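Local coordinates for Nup188 (Myceliophthora thermophila, PDB 4KF8), which is a scaffold nucleoporin, probably a structural part of the nuclear pore complex, that shares structural and functional properties with nuclear transport receptors, at residues 218-223 against 240-245. Sequence-based numbering, arbitrary orientation.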
loop_
_atom_site.group_PDB
_atom_site.type_symbol
_atom_site.label_atom_id
_atom_site.label_comp_id
_atom_site.label_asym_id
_atom_site.label_seq_id
_atom_site.Cartn_x
_atom_site.Cartn_y
_atom_site.Cartn_z
ATOM N N GLY A 218 -0.252 2.578 -3.660
ATOM C CA GLY A 218 -1.647 2.441 -3.280
ATOM C C GLY A 218 -2.571 1.899 -4.357
ATOM O O GLY A 218 -3.086 0.788 -4.241
ATOM N N ILE A 219 -2.788 2.689 -5.405
ATOM C CA ILE A 219 -3.723 2.325 -6.466
ATOM C C ILE A 219 -3.366 1.008 -7.159
ATOM O O ILE A 219 -4.216 0.130 -7.297
ATOM C CB ILE A 219 -3.845 3.443 -7.523
ATOM C CG1 ILE A 219 -4.450 4.701 -6.900
ATOM C CG2 ILE A 219 -4.691 2.985 -8.698
ATOM C CD1 ILE A 219 -4.695 5.814 -7.895
ATOM N N LEU A 220 -2.113 0.872 -7.584
ATOM C CA LEU A 220 -1.673 -0.326 -8.301
ATOM C C LEU A 220 -1.741 -1.634 -7.499
ATOM O O LEU A 220 -2.255 -2.632 -8.008
ATOM C CB LEU A 220 -0.278 -0.131 -8.903
ATOM C CG LEU A 220 -0.143 0.969 -9.953
ATOM C CD1 LEU A 220 1.269 0.997 -10.505
ATOM C CD2 LEU A 220 -1.153 0.767 -11.063
ATOM N N PRO A 221 -1.217 -1.651 -6.256
ATOM C CA PRO A 221 -1.371 -2.896 -5.493
ATOM C C PRO A 221 -2.822 -3.162 -5.097
ATOM O O PRO A 221 -3.181 -4.309 -4.835
ATOM C CB PRO A 221 -0.506 -2.657 -4.252
ATOM C CG PRO A 221 -0.405 -1.194 -4.136
ATOM C CD PRO A 221 -0.378 -0.680 -5.535
ATOM N N LEU A 222 -3.639 -2.114 -5.053
ATOM C CA LEU A 222 -5.072 -2.278 -4.862
ATOM C C LEU A 222 -5.673 -3.028 -6.045
ATOM O O LEU A 222 -6.441 -3.968 -5.865
ATOM C CB LEU A 222 -5.760 -0.921 -4.697
ATOM C CG LEU A 222 -6.117 -0.479 -3.275
ATOM C CD1 LEU A 222 -6.512 0.987 -3.243
ATOM C CD2 LEU A 222 -7.237 -1.336 -2.715
ATOM N N LEU A 223 -5.309 -2.614 -7.257
ATOM C CA LEU A 223 -5.841 -3.226 -8.473
ATOM C C LEU A 223 -5.446 -4.695 -8.607
ATOM O O LEU A 223 -6.217 -5.510 -9.110
ATOM C CB LEU A 223 -5.384 -2.450 -9.709
ATOM C CG LEU A 223 -5.839 -0.994 -9.809
ATOM C CD1 LEU A 223 -5.373 -0.388 -11.116
ATOM C CD2 LEU A 223 -7.347 -0.880 -9.671
ATOM N N PHE A 240 -9.967 0.697 -16.984
ATOM C CA PHE A 240 -10.418 2.075 -17.140
ATOM C C PHE A 240 -9.717 3.011 -16.162
ATOM O O PHE A 240 -9.505 4.183 -16.464
ATOM C CB PHE A 240 -11.935 2.167 -16.968
ATOM C CG PHE A 240 -12.478 3.559 -17.108
ATOM C CD1 PHE A 240 -12.520 4.179 -18.345
ATOM C CD2 PHE A 240 -12.953 4.247 -16.005
ATOM C CE1 PHE A 240 -13.022 5.458 -18.480
ATOM C CE2 PHE A 240 -13.458 5.527 -16.134
ATOM C CZ PHE A 240 -13.493 6.132 -17.375
ATOM N N VAL A 241 -9.365 2.492 -14.988
ATOM C CA VAL A 241 -8.610 3.273 -14.014
ATOM C C VAL A 241 -7.260 3.638 -14.608
ATOM O O VAL A 241 -6.917 4.813 -14.722
ATOM C CB VAL A 241 -8.383 2.502 -12.698
ATOM C CG1 VAL A 241 -7.406 3.252 -11.812
ATOM C CG2 VAL A 241 -9.697 2.283 -11.974
ATOM N N LEU A 242 -6.510 2.613 -14.999
ATOM C CA LEU A 242 -5.200 2.782 -15.609
ATOM C C LEU A 242 -5.273 3.698 -16.824
ATOM O O LEU A 242 -4.382 4.512 -17.051
ATOM C CB LEU A 242 -4.633 1.422 -16.024
ATOM C CG LEU A 242 -4.498 0.375 -14.919
ATOM C CD1 LEU A 242 -4.084 -0.970 -15.488
ATOM C CD2 LEU A 242 -3.501 0.842 -13.884
ATOM N N ASN A 243 -6.348 3.566 -17.595
ATOM C CA ASN A 243 -6.505 4.330 -18.828
ATOM C C ASN A 243 -6.723 5.820 -18.609
ATOM O O ASN A 243 -6.672 6.605 -19.554
ATOM C CB ASN A 243 -7.642 3.761 -19.678
ATOM C CG ASN A 243 -7.190 2.621 -20.563
ATOM O OD1 ASN A 243 -6.008 2.509 -20.891
ATOM N ND2 ASN A 243 -8.130 1.769 -20.963
ATOM N N GLN A 244 -6.972 6.209 -17.364
ATOM C CA GLN A 244 -7.181 7.617 -17.058
ATOM C C GLN A 244 -5.949 8.235 -16.412
ATOM O O GLN A 244 -5.978 9.376 -15.957
ATOM C CB GLN A 244 -8.435 7.812 -16.207
ATOM C CG GLN A 244 -9.708 7.496 -16.973
ATOM C CD GLN A 244 -10.939 8.069 -16.321
ATOM O OE1 GLN A 244 -11.242 7.767 -15.170
ATOM N NE2 GLN A 244 -11.660 8.907 -17.054
ATOM N N PHE A 245 -4.865 7.468 -16.389
ATOM C CA PHE A 245 -3.564 7.982 -15.984
ATOM C C PHE A 245 -2.513 7.575 -17.016
ATOM O O PHE A 245 -1.652 6.742 -16.735
ATOM C CB PHE A 245 -3.182 7.454 -14.600
ATOM C CG PHE A 245 -4.216 7.720 -13.544
ATOM C CD1 PHE A 245 -4.375 8.991 -13.017
ATOM C CD2 PHE A 245 -5.025 6.700 -13.074
ATOM C CE1 PHE A 245 -5.324 9.238 -12.044
ATOM C CE2 PHE A 245 -5.976 6.941 -12.102
ATOM C CZ PHE A 245 -6.125 8.212 -11.586
#
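Leu-242 meets both Leu-220 and Leu-223, chiefly through its CD2 methyl. Its CD2 lies 3.7 Å from Leu-220 CD2 and 3.6 Å from Leu-223 CD1. Leu-223 and Leu-242 run past each other in opposite directions, and Leu-223 CD1 also comes within 4.0 Å of Leu-242 CG. Leu-220 instead meets Leu-242 obliquely. The CB of Leu-220 points to the flank, and the end of its side chain turns in to make the touch.

Val-241 makes the second group of apolar contacts. Its CG1 stands anti to the backbone N (chi1 171°). This methyl faces Ile-219 CG2 at 4.1 Å and Leu-223 CD1 at 4.2 Å. Ile-219 CG2 is likewise anti to its own backbone N, and the two side chains approach obliquely. The same Val-241 CG1 sits at the edge of the Phe-245 ring, in its plane.

No hydrogen bond joins the segments. The nearest CA pair, Leu-220 and Leu-242, is 8.7 Å apart, so side chains alone fill the interface. A type I turn runs from Leu-242 to Phe-245, closed by Phe-245 N to Leu-242 O at 3.1 Å. Phe-245 then takes the N-cap position of helix 246-254.

Neighbouring helices extend the apolar layer. Leu-182 on helix 181-187 touches Leu-223 and Val-241. On helix 284-303, Leu-292 touches Leu-220 and Leu-295 touches Leu-223. The contact packs helix 206-226 against the C-terminal part of helix 235-242, within the buried interior of an all-helical nucleoporin domain of stacked helices.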